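Local coordinates for GGDEF family protein (Vibrio cholerae, PDB 5GZS), which binds arginine in its periplasmic portion and, as a diguanylate cyclase, probably couples sensing of this amino acid to cyclic di-GMP signalling, at residues E11-V15 with I141-P146; Y78-Y84 with L152-N158; R93-K99 with I114-E120. All blocks are in the same frame, centred on the assembly; numbering follows the deposited sequence.

Overall arrangement
From the N terminus, the chain completes strand 6-10, turns through 11-15 into helix 15-28, and much later meets 141-146; contact 1 thereby closes a loop of 125 residues. Strand 79-83 lies inside that loop, but its partner 153-156 follows helix 144-149, so contacts 1 and 2 cross along the chain. They also touch in space, where Leu144 meets strand 79-83 and Val154. Contact 3 pairs strands 94-98 and 115-119, which helix 103-110 connects, and is nested inside both other loops, touching neither. Contacts 1 and 2 join the 11-15 loop, helix 144-149 and an antiparallel sheet, while contact 3 closes a beta-alpha-beta unit.

Contact 1 of 3, residues E11-V15 with I141-P146; sequences EADDV and INQLKP. With ARG (arginine), chain B.
Asn142 lays its amide across the turn formed by Glu11 to Asp14, with CB and the ND2 edge overlapping the backbone carbonyl of Glu11. ND2 donates to Glu11 O at a modelled 2.5 Å; the oxygen lies close to the plane of the amide, and the N-H points at it with an angle of 162°. With CG beside its own backbone N, Asn142 brings the amide over the turn, and the rotation at chi2 (66°) puts ND2 toward this carbonyl and OD1 toward the bound arginine, 3.6 Å from NH1 of that ligand. The carboxylate of Asp14 runs alongside, pointing the same way, its plane turned 72° from the amide. Asp14 is also the N-cap of helix 15-28, and its OD1 bonds to Thr17.

The backbones answer each other one step further on: Asp13 N donates to Asn142 O at 3.2 Å, in the carbonyl plane and on a lone pair, and the methyl of Ala12 rests against this same oxygen. Beyond it a water fills the corner, donating to Asp13 OD2 and to Ile141 O and accepting from Lys145 N, 2.8 Å away. Asp13 OD1 forms a salt bridge with Arg18, while Asp13 OD2 and Lys145 NZ both bond to Tyr202 of helix 189-218. At the far end Val15 CG1 and Ile141 CD1 meet 3.8 Å apart, the two side chains at roughly right angles.

Glu11 turns its carboxylate into the pocket: OE2 accepts from NH2 of the arginine ligand at 3.0 Å, while OE1 approaches Gln143 NE2 at 3.2 Å. With Glu77, Asn57 and Thr59 also bonded to the ligand, this junction forms one wall of an amino-acid pocket, as in family 3 solute-binding proteins.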
loop_
_atom_site.group_PDB
_atom_site.type_symbol
_atom_site.label_atom_id
_atom_site.label_comp_id
_atom_site.label_asym_id
_atom_site.label_seq_id
_atom_site.Cartn_x
_atom_site.Cartn_y
_atom_site.Cartn_z
ATOM N N GLU A 11 30.971 -3.270 -19.586
ATOM C CA GLU A 11 31.142 -4.059 -18.370
ATOM C C GLU A 11 30.341 -5.359 -18.444
ATOM O O GLU A 11 29.113 -5.339 -18.530
ATOM C CB GLU A 11 30.723 -3.249 -17.143
ATOM C CG GLU A 11 31.328 -3.743 -15.839
ATOM C CD GLU A 11 30.329 -3.751 -14.698
ATOM O OE1 GLU A 11 30.506 -4.552 -13.756
ATOM O OE2 GLU A 11 29.364 -2.958 -14.745
ATOM N N ALA A 12 31.046 -6.485 -18.408
ATOM C CA ALA A 12 30.432 -7.781 -18.479
ATOM C C ALA A 12 29.656 -7.895 -19.779
ATOM O O ALA A 12 30.103 -7.433 -20.782
ATOM C CB ALA A 12 29.531 -7.987 -17.288
ATOM N N ASP A 13 28.513 -8.553 -19.756
ATOM C CA ASP A 13 27.696 -8.763 -20.936
ATOM C C ASP A 13 26.872 -7.538 -21.182
ATOM O O ASP A 13 25.781 -7.428 -20.703
ATOM C CB ASP A 13 26.774 -9.942 -20.723
ATOM C CG ASP A 13 26.113 -10.387 -21.966
ATOM O OD1 ASP A 13 26.676 -10.219 -23.023
ATOM O OD2 ASP A 13 25.030 -10.936 -21.903
ATOM N N ASP A 14 27.408 -6.606 -21.935
ATOM C CA ASP A 14 26.779 -5.326 -22.102
ATOM C C ASP A 14 26.001 -5.321 -23.378
ATOM O O ASP A 14 26.404 -4.749 -24.340
ATOM C CB ASP A 14 27.836 -4.255 -22.103
ATOM C CG ASP A 14 27.323 -2.956 -21.666
ATOM O OD1 ASP A 14 26.173 -2.668 -21.940
ATOM O OD2 ASP A 14 28.080 -2.204 -21.075
ATOM N N VAL A 15 24.868 -5.983 -23.361
ATOM C CA VAL A 15 24.158 -6.247 -24.549
ATOM C C VAL A 15 23.543 -4.990 -25.109
ATOM O O VAL A 15 23.419 -4.852 -26.286
ATOM C CB VAL A 15 23.155 -7.377 -24.324
ATOM C CG1 VAL A 15 22.439 -7.184 -23.036
ATOM C CG2 VAL A 15 22.180 -7.494 -25.453
ATOM N N ILE A 141 21.620 -5.499 -16.199
ATOM C CA ILE A 141 21.541 -6.609 -17.150
ATOM C C ILE A 141 22.921 -7.166 -17.500
ATOM O O ILE A 141 23.044 -8.341 -17.831
ATOM C CB ILE A 141 20.788 -6.173 -18.453
ATOM C CG1 ILE A 141 20.496 -7.368 -19.366
ATOM C CG2 ILE A 141 21.555 -5.106 -19.198
ATOM C CD1 ILE A 141 19.601 -7.029 -20.531
ATOM N N ASN A 142 23.958 -6.334 -17.400
ATOM C CA ASN A 142 25.347 -6.789 -17.587
ATOM C C ASN A 142 25.697 -8.067 -16.829
ATOM O O ASN A 142 26.499 -8.893 -17.283
ATOM C CB ASN A 142 26.306 -5.691 -17.161
ATOM C CG ASN A 142 26.040 -4.387 -17.883
ATOM O OD1 ASN A 142 24.991 -3.761 -17.697
ATOM N ND2 ASN A 142 26.984 -3.973 -18.716
ATOM N N GLN A 143 25.085 -8.232 -15.668
ATOM C CA GLN A 143 25.396 -9.368 -14.825
ATOM C C GLN A 143 24.491 -10.570 -15.072
ATOM O O GLN A 143 24.786 -11.665 -14.602
ATOM C CB GLN A 143 25.311 -8.964 -13.360
ATOM C CG GLN A 143 26.155 -7.756 -12.990
ATOM C CD GLN A 143 27.639 -7.963 -13.254
ATOM O OE1 GLN A 143 28.132 -9.093 -13.232
ATOM N NE2 GLN A 143 28.368 -6.859 -13.476
ATOM N N LEU A 144 23.414 -10.380 -15.828
ATOM C CA LEU A 144 22.379 -11.401 -15.929
ATOM C C LEU A 144 22.891 -12.757 -16.422
ATOM O O LEU A 144 22.749 -13.782 -15.729
ATOM C CB LEU A 144 21.248 -10.923 -16.843
ATOM C CG LEU A 144 20.021 -11.839 -16.786
ATOM C CD1 LEU A 144 19.518 -11.923 -15.356
ATOM C CD2 LEU A 144 18.914 -11.340 -17.699
ATOM N N LYS A 145 23.469 -12.766 -17.622
ATOM C CA LYS A 145 23.930 -14.011 -18.226
ATOM C C LYS A 145 25.020 -14.687 -17.348
ATOM O O LYS A 145 24.863 -15.846 -16.979
ATOM C CB LYS A 145 24.399 -13.755 -19.667
ATOM C CG LYS A 145 24.860 -14.988 -20.444
ATOM C CD LYS A 145 25.276 -14.620 -21.872
ATOM C CE LYS A 145 24.141 -14.943 -22.815
ATOM N NZ LYS A 145 24.126 -14.194 -24.110
ATOM N N PRO A 146 26.088 -13.964 -16.959
ATOM C CA PRO A 146 27.059 -14.690 -16.124
ATOM C C PRO A 146 26.497 -15.104 -14.769
ATOM O O PRO A 146 26.844 -16.176 -14.272
ATOM C CB PRO A 146 28.208 -13.690 -15.951
ATOM C CG PRO A 146 27.593 -12.339 -16.236
ATOM C CD PRO A 146 26.531 -12.588 -17.263
HETATM N N ARG B . 22.603 3.207 -14.613
HETATM C CA ARG B . 23.093 3.119 -13.246
HETATM C C ARG B . 24.186 4.150 -12.994
HETATM O O ARG B . 24.434 4.560 -11.861
HETATM C CB ARG B . 23.610 1.721 -12.959
HETATM C CG ARG B . 24.814 1.322 -13.790
HETATM C CD ARG B . 25.010 -0.172 -13.658
HETATM N NE ARG B . 26.200 -0.632 -14.340
HETATM C CZ ARG B . 26.300 -0.752 -15.657
HETATM N NH1 ARG B . 25.277 -0.429 -16.442
HETATM N NH2 ARG B . 27.435 -1.180 -16.184
HETATM O OXT ARG B . 24.849 4.600 -13.922
HETATM O O HOH W 1 23.396 -10.642 -19.442
#

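Contact 2 of 3, residues Y78-Y84 with L152-N158; sequences YTYLYSY and LDVQLLN
Leu156 sets its CD1 methyl over one face of the Tyr80 ring, 3.8 Å from the centroid and offset toward the rim, and meets the Tyr78 ring at its edge with the same methyl. Swinging CG away from the backbone N (chi1 -172°) lets one leucine branch serve both tyrosines. Val154, its neighbour on this face, packs against Tyr80 CD2 through CB and runs alongside Tyr82, with CG1 by the CD1-CE1 side of that ring. Tyr82 in turn receives Tyr80 CB over one face. Beyond the strands, at the Tyr84 end, Leu152 places CG over the face of Tyr84, 16° off the ring normal.

Strands 79-83 and 153-156, which carry most of these side chains, are antiparallel, and 79-83 is the middle of three, with 137-140 on its other side. Leu81 and Gln155, then Ser83 and Asp153, form the hydrogen-bonded pairs, each with two backbone bonds. Past the strand end Leu157 N donates to Thr79 O, and Asn158 OD1 accepts from Thr79 N at 2.7 Å on a lone pair. Helix 144-149 packs on the face bearing Tyr80, Tyr82 and Val154, and the hydroxyls of Tyr78 and Tyr80 bond to Gln200 and Gln203 of helix 189-218.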
loop_
_atom_site.group_PDB
_atom_site.type_symbol
_atom_site.label_atom_id
_atom_site.label_comp_id
_atom_site.label_asym_id
_atom_site.label_seq_id
_atom_site.Cartn_x
_atom_site.Cartn_y
_atom_site.Cartn_z
ATOM N N TYR A 78 17.552 -2.598 -17.665
ATOM C CA TYR A 78 16.995 -3.706 -16.891
ATOM C C TYR A 78 17.841 -3.907 -15.624
ATOM O O TYR A 78 19.077 -3.983 -15.686
ATOM C CB TYR A 78 16.936 -4.981 -17.725
ATOM C CG TYR A 78 15.774 -5.045 -18.692
ATOM C CD1 TYR A 78 15.825 -4.402 -19.921
ATOM C CD2 TYR A 78 14.629 -5.775 -18.385
ATOM C CE1 TYR A 78 14.764 -4.476 -20.798
ATOM C CE2 TYR A 78 13.578 -5.850 -19.247
ATOM C CZ TYR A 78 13.636 -5.203 -20.447
ATOM O OH TYR A 78 12.566 -5.293 -21.320
ATOM N N THR A 79 17.161 -3.971 -14.481
ATOM C CA THR A 79 17.820 -3.969 -13.191
ATOM C C THR A 79 17.266 -5.075 -12.305
ATOM O O THR A 79 16.050 -5.209 -12.149
ATOM C CB THR A 79 17.668 -2.604 -12.489
ATOM O OG1 THR A 79 18.366 -1.602 -13.248
ATOM C CG2 THR A 79 18.248 -2.648 -11.059
ATOM N N TYR A 80 18.168 -5.876 -11.738
ATOM C CA TYR A 80 17.759 -7.116 -11.079
ATOM C C TYR A 80 18.300 -7.237 -9.658
ATOM O O TYR A 80 19.407 -6.743 -9.333
ATOM C CB TYR A 80 18.207 -8.354 -11.900
ATOM C CG TYR A 80 17.761 -8.369 -13.360
ATOM C CD1 TYR A 80 18.527 -7.733 -14.346
ATOM C CD2 TYR A 80 16.610 -9.041 -13.752
ATOM C CE1 TYR A 80 18.151 -7.738 -15.660
ATOM C CE2 TYR A 80 16.216 -9.067 -15.082
ATOM C CZ TYR A 80 16.995 -8.397 -16.032
ATOM O OH TYR A 80 16.631 -8.385 -17.350
ATOM N N LEU A 81 17.495 -7.888 -8.815
ATOM C CA LEU A 81 17.984 -8.465 -7.567
ATOM C C LEU A 81 18.491 -9.867 -7.884
ATOM O O LEU A 81 17.702 -10.745 -8.268
ATOM C CB LEU A 81 16.886 -8.526 -6.494
ATOM C CG LEU A 81 17.272 -9.268 -5.201
ATOM C CD1 LEU A 81 18.438 -8.581 -4.451
ATOM C CD2 LEU A 81 16.064 -9.407 -4.320
ATOM N N TYR A 82 19.796 -10.080 -7.757
ATOM C CA TYR A 82 20.331 -11.428 -7.901
ATOM C C TYR A 82 20.391 -12.137 -6.540
ATOM O O TYR A 82 20.894 -11.594 -5.551
ATOM C CB TYR A 82 21.720 -11.399 -8.535
ATOM C CG TYR A 82 21.757 -10.767 -9.892
ATOM C CD1 TYR A 82 21.549 -11.528 -11.041
ATOM C CD2 TYR A 82 21.996 -9.410 -10.028
ATOM C CE1 TYR A 82 21.582 -10.951 -12.288
ATOM C CE2 TYR A 82 22.032 -8.819 -11.260
ATOM C CZ TYR A 82 21.815 -9.585 -12.391
ATOM O OH TYR A 82 21.868 -8.977 -13.617
ATOM N N SER A 83 19.897 -13.359 -6.486
ATOM C CA SER A 83 19.847 -14.034 -5.201
ATOM C C SER A 83 19.652 -15.525 -5.367
ATOM O O SER A 83 18.992 -16.001 -6.294
ATOM C CB SER A 83 18.730 -13.453 -4.312
ATOM O OG SER A 83 17.423 -13.678 -4.846
ATOM N N TYR A 84 20.268 -16.256 -4.455
ATOM C CA TYR A 84 20.106 -17.690 -4.395
ATOM C C TYR A 84 18.686 -17.917 -3.907
ATOM O O TYR A 84 18.342 -17.514 -2.792
ATOM C CB TYR A 84 21.180 -18.321 -3.477
ATOM C CG TYR A 84 22.512 -18.504 -4.179
ATOM C CD1 TYR A 84 22.608 -19.334 -5.290
ATOM C CD2 TYR A 84 23.664 -17.841 -3.752
ATOM C CE1 TYR A 84 23.803 -19.512 -5.963
ATOM C CE2 TYR A 84 24.888 -18.020 -4.424
ATOM C CZ TYR A 84 24.940 -18.861 -5.533
ATOM O OH TYR A 84 26.109 -19.073 -6.243
ATOM N N LEU A 152 22.243 -18.509 -10.078
ATOM C CA LEU A 152 21.491 -17.488 -9.360
ATOM C C LEU A 152 20.135 -17.211 -9.995
ATOM O O LEU A 152 19.926 -17.465 -11.182
ATOM C CB LEU A 152 22.293 -16.193 -9.254
ATOM C CG LEU A 152 23.236 -16.295 -8.061
ATOM C CD1 LEU A 152 24.482 -17.048 -8.422
ATOM C CD2 LEU A 152 23.558 -14.952 -7.514
ATOM N N ASP A 153 19.203 -16.707 -9.189
ATOM C CA ASP A 153 17.904 -16.294 -9.709
ATOM C C ASP A 153 17.809 -14.774 -9.698
ATOM O O ASP A 153 18.589 -14.095 -9.031
ATOM C CB ASP A 153 16.763 -16.901 -8.894
ATOM C CG ASP A 153 15.465 -17.078 -9.707
ATOM O OD1 ASP A 153 15.346 -16.562 -10.842
ATOM O OD2 ASP A 153 14.540 -17.743 -9.184
ATOM N N VAL A 154 16.855 -14.239 -10.449
ATOM C CA VAL A 154 16.650 -12.802 -10.465
ATOM C C VAL A 154 15.214 -12.449 -10.155
ATOM O O VAL A 154 14.304 -13.265 -10.330
ATOM C CB VAL A 154 17.042 -12.173 -11.828
ATOM C CG1 VAL A 154 18.472 -12.270 -12.001
ATOM C CG2 VAL A 154 16.379 -12.869 -12.952
ATOM N N GLN A 155 15.045 -11.236 -9.644
ATOM C CA GLN A 155 13.767 -10.547 -9.633
ATOM C C GLN A 155 13.996 -9.199 -10.369
ATOM O O GLN A 155 14.839 -8.386 -9.951
ATOM C CB GLN A 155 13.268 -10.363 -8.199
ATOM C CG GLN A 155 12.081 -9.414 -8.019
ATOM C CD GLN A 155 12.007 -8.833 -6.587
ATOM O OE1 GLN A 155 12.776 -9.219 -5.700
ATOM N NE2 GLN A 155 11.098 -7.885 -6.374
ATOM N N LEU A 156 13.299 -8.996 -11.490
ATOM C CA LEU A 156 13.359 -7.729 -12.221
ATOM C C LEU A 156 12.843 -6.625 -11.336
ATOM O O LEU A 156 11.709 -6.685 -10.871
ATOM C CB LEU A 156 12.543 -7.778 -13.507
ATOM C CG LEU A 156 12.717 -6.545 -14.408
ATOM C CD1 LEU A 156 14.194 -6.361 -14.703
ATOM C CD2 LEU A 156 11.915 -6.642 -15.720
ATOM N N LEU A 157 13.676 -5.626 -11.086
ATOM C CA LEU A 157 13.296 -4.575 -10.168
ATOM C C LEU A 157 12.616 -3.404 -10.857
ATOM O O LEU A 157 12.146 -2.518 -10.177
ATOM C CB LEU A 157 14.523 -4.070 -9.388
ATOM C CG LEU A 157 15.208 -5.097 -8.461
ATOM C CD1 LEU A 157 16.147 -4.405 -7.521
ATOM C CD2 LEU A 157 14.200 -5.953 -7.667
ATOM N N ASN A 158 12.548 -3.385 -12.191
ATOM C CA ASN A 158 12.130 -2.160 -12.911
ATOM C C ASN A 158 10.661 -1.831 -12.729
ATOM O O ASN A 158 10.258 -0.681 -12.811
ATOM C CB ASN A 158 12.435 -2.263 -14.412
ATOM C CG ASN A 158 13.920 -2.190 -14.706
ATOM O OD1 ASN A 158 14.614 -3.214 -14.694
ATOM N ND2 ASN A 158 14.418 -0.990 -14.973
#

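Contact 3 of 3, residues R93-K99 with I114-E120; sequences RLVGIPK and IQQVEYE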
loop_
_atom_site.group_PDB
_atom_site.type_symbol
_atom_site.label_atom_id
_atom_site.label_comp_id
_atom_site.label_asym_id
_atom_site.label_seq_id
_atom_site.Cartn_x
_atom_site.Cartn_y
_atom_site.Cartn_z
ATOM N N ARG A 93 18.650 -8.269 4.667
ATOM C CA ARG A 93 19.244 -7.378 5.655
ATOM C C ARG A 93 20.613 -6.918 5.149
ATOM O O ARG A 93 21.095 -5.854 5.525
ATOM C CB ARG A 93 19.335 -8.074 7.008
ATOM C CG ARG A 93 18.051 -8.808 7.398
ATOM C CD ARG A 93 18.407 -10.085 8.130
ATOM N NE ARG A 93 19.231 -10.944 7.279
ATOM C CZ ARG A 93 20.369 -11.509 7.672
ATOM N NH1 ARG A 93 20.825 -11.291 8.903
ATOM N NH2 ARG A 93 21.058 -12.274 6.828
ATOM N N LEU A 94 21.205 -7.723 4.263
ATOM C CA LEU A 94 22.415 -7.361 3.529
ATOM C C LEU A 94 22.146 -7.378 2.048
ATOM O O LEU A 94 21.498 -8.298 1.558
ATOM C CB LEU A 94 23.555 -8.325 3.818
ATOM C CG LEU A 94 24.234 -8.182 5.165
ATOM C CD1 LEU A 94 24.306 -9.547 5.831
ATOM C CD2 LEU A 94 25.601 -7.586 4.973
ATOM N N VAL A 95 22.648 -6.370 1.342
ATOM C CA VAL A 95 22.588 -6.311 -0.120
ATOM C C VAL A 95 23.918 -5.822 -0.678
ATOM O O VAL A 95 24.493 -4.854 -0.174
ATOM C CB VAL A 95 21.475 -5.373 -0.645
ATOM C CG1 VAL A 95 21.529 -5.284 -2.149
ATOM C CG2 VAL A 95 20.127 -5.891 -0.273
ATOM N N GLY A 96 24.399 -6.491 -1.720
ATOM C CA GLY A 96 25.607 -6.074 -2.411
ATOM C C GLY A 96 25.264 -4.957 -3.381
ATOM O O GLY A 96 24.208 -4.976 -4.028
ATOM N N ILE A 97 26.146 -3.973 -3.467
ATOM C CA ILE A 97 25.879 -2.806 -4.289
ATOM C C ILE A 97 27.099 -2.453 -5.117
ATOM O O ILE A 97 28.194 -2.246 -4.567
ATOM C CB ILE A 97 25.475 -1.572 -3.439
ATOM C CG1 ILE A 97 24.230 -1.857 -2.589
ATOM C CG2 ILE A 97 25.250 -0.354 -4.333
ATOM C CD1 ILE A 97 22.917 -1.888 -3.369
ATOM N N PRO A 98 26.918 -2.373 -6.446
ATOM C CA PRO A 98 28.000 -1.963 -7.346
ATOM C C PRO A 98 28.440 -0.558 -6.986
ATOM O O PRO A 98 27.604 0.314 -6.744
ATOM C CB PRO A 98 27.359 -1.995 -8.736
ATOM C CG PRO A 98 26.040 -2.645 -8.560
ATOM C CD PRO A 98 25.632 -2.463 -7.142
ATOM N N LYS A 99 29.741 -0.343 -6.931
ATOM C CA LYS A 99 30.241 0.927 -6.452
ATOM C C LYS A 99 30.203 1.934 -7.605
ATOM O O LYS A 99 30.423 1.574 -8.765
ATOM C CB LYS A 99 31.650 0.757 -5.878
ATOM C CG LYS A 99 32.482 2.015 -5.890
ATOM C CD LYS A 99 33.940 1.684 -6.024
ATOM C CE LYS A 99 34.053 1.343 -7.470
ATOM N NZ LYS A 99 35.303 0.941 -8.159
ATOM N N ILE A 114 18.035 -2.361 5.321
ATOM C CA ILE A 114 19.060 -3.184 4.704
ATOM C C ILE A 114 20.392 -2.456 4.742
ATOM O O ILE A 114 20.436 -1.243 4.551
ATOM C CB ILE A 114 18.755 -3.505 3.227
ATOM C CG1 ILE A 114 17.246 -3.665 2.964
ATOM C CG2 ILE A 114 19.519 -4.736 2.817
ATOM C CD1 ILE A 114 16.923 -4.255 1.597
ATOM N N GLN A 115 21.495 -3.151 4.968
ATOM C CA GLN A 115 22.705 -2.403 4.768
ATOM C C GLN A 115 23.442 -2.934 3.568
ATOM O O GLN A 115 23.514 -4.138 3.318
ATOM C CB GLN A 115 23.621 -2.396 5.991
ATOM C CG GLN A 115 22.925 -1.603 7.123
ATOM C CD GLN A 115 23.669 -1.551 8.454
ATOM O OE1 GLN A 115 24.474 -2.428 8.771
ATOM N NE2 GLN A 115 23.472 -0.458 9.195
ATOM N N GLN A 116 24.034 -1.979 2.871
ATOM C CA GLN A 116 24.708 -2.182 1.612
ATOM C C GLN A 116 26.159 -2.545 1.847
ATOM O O GLN A 116 26.756 -2.080 2.808
ATOM C CB GLN A 116 24.600 -0.908 0.783
ATOM C CG GLN A 116 23.153 -0.548 0.519
ATOM C CD GLN A 116 22.994 0.783 -0.163
ATOM O OE1 GLN A 116 23.941 1.314 -0.750
ATOM N NE2 GLN A 116 21.789 1.343 -0.086
ATOM N N VAL A 117 26.719 -3.397 0.991
ATOM C CA VAL A 117 28.144 -3.723 1.025
ATOM C C VAL A 117 28.697 -3.619 -0.393
ATOM O O VAL A 117 28.274 -4.353 -1.300
ATOM C CB VAL A 117 28.416 -5.124 1.573
ATOM C CG1 VAL A 117 29.921 -5.323 1.775
ATOM C CG2 VAL A 117 27.647 -5.354 2.854
ATOM N N GLU A 118 29.594 -2.658 -0.583
ATOM C CA GLU A 118 30.082 -2.298 -1.907
ATOM C C GLU A 118 31.039 -3.331 -2.475
ATOM O O GLU A 118 31.792 -3.973 -1.742
ATOM C CB GLU A 118 30.757 -0.924 -1.870
ATOM C CG GLU A 118 31.924 -0.780 -2.833
ATOM C CD GLU A 118 32.733 0.478 -2.583
ATOM O OE1 GLU A 118 32.133 1.572 -2.534
ATOM O OE2 GLU A 118 33.969 0.372 -2.436
ATOM N N TYR A 119 31.005 -3.481 -3.794
ATOM C CA TYR A 119 31.902 -4.400 -4.480
ATOM C C TYR A 119 32.397 -3.815 -5.802
ATOM O O TYR A 119 31.934 -2.753 -6.242
ATOM C CB TYR A 119 31.214 -5.761 -4.703
ATOM C CG TYR A 119 29.970 -5.737 -5.576
ATOM C CD1 TYR A 119 30.065 -5.535 -6.955
ATOM C CD2 TYR A 119 28.706 -5.956 -5.035
ATOM C CE1 TYR A 119 28.950 -5.514 -7.755
ATOM C CE2 TYR A 119 27.578 -5.944 -5.840
ATOM C CZ TYR A 119 27.710 -5.722 -7.204
ATOM O OH TYR A 119 26.609 -5.702 -8.036
ATOM N N GLU A 120 33.347 -4.507 -6.427
ATOM C CA GLU A 120 33.848 -4.116 -7.741
ATOM C C GLU A 120 33.852 -5.267 -8.738
ATOM O O GLU A 120 34.687 -6.171 -8.641
ATOM C CB GLU A 120 35.256 -3.559 -7.635
ATOM C CG GLU A 120 35.337 -2.189 -7.016
ATOM C CD GLU A 120 36.650 -1.525 -7.351
ATOM O OE1 GLU A 120 37.152 -1.743 -8.480
ATOM O OE2 GLU A 120 37.188 -0.801 -6.484
#
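Arg93 begins the pairing with its carbonyl, which accepts from Gln115 N at 2.8 Å and also meets Ile114 CG2. Leu94 sends CD2 obliquely against Val117 CG2, and its backbone N turns to Asp135. Val95 projects from the other face of the sheet; its CG2 and Ile114 CG2 meet 3.4 Å apart beside Leu107 of helix 103-110. Its N and O bond to Gln115 O and Val117 N, the alternating pattern of a parallel pair.

On its other side Gly96 bonds through its backbone to Gly136 and Val138, at the start of strand 137-140, and its CA lies in plane at the edge of the Tyr119 ring. Ile97 bonds to both Val117 O and Tyr119 N, and its CG1 packs 3.5 Å from Gln116 CB. Pro98 lies beside Tyr119, its CA over the ring face, 4.0 Å from the centroid. Tyr119 can spread its ring over the Ile97-Pro98 peptide because CG sits between its backbone N and carbonyl carbon (chi1 62°); the hydroxyl goes on to Asp139. The two strands and helix 103-110 form a beta-alpha-beta crossover of the solute-binding domain, and the side chain of Pro98 is about 6 Å from the bound arginine.

Lys99 makes a weak backbone bond to Tyr119 O. Its CB and CG pass across the end of Glu118 at a slant before the chain bends at chi3 (76°), bringing NZ to Glu120 OE2 in a 3.1 Å salt bridge. A backbone pairing flanked largely by apolar and aromatic contacts ends in an ion pair, and Glu120 probably favours the charged lysine.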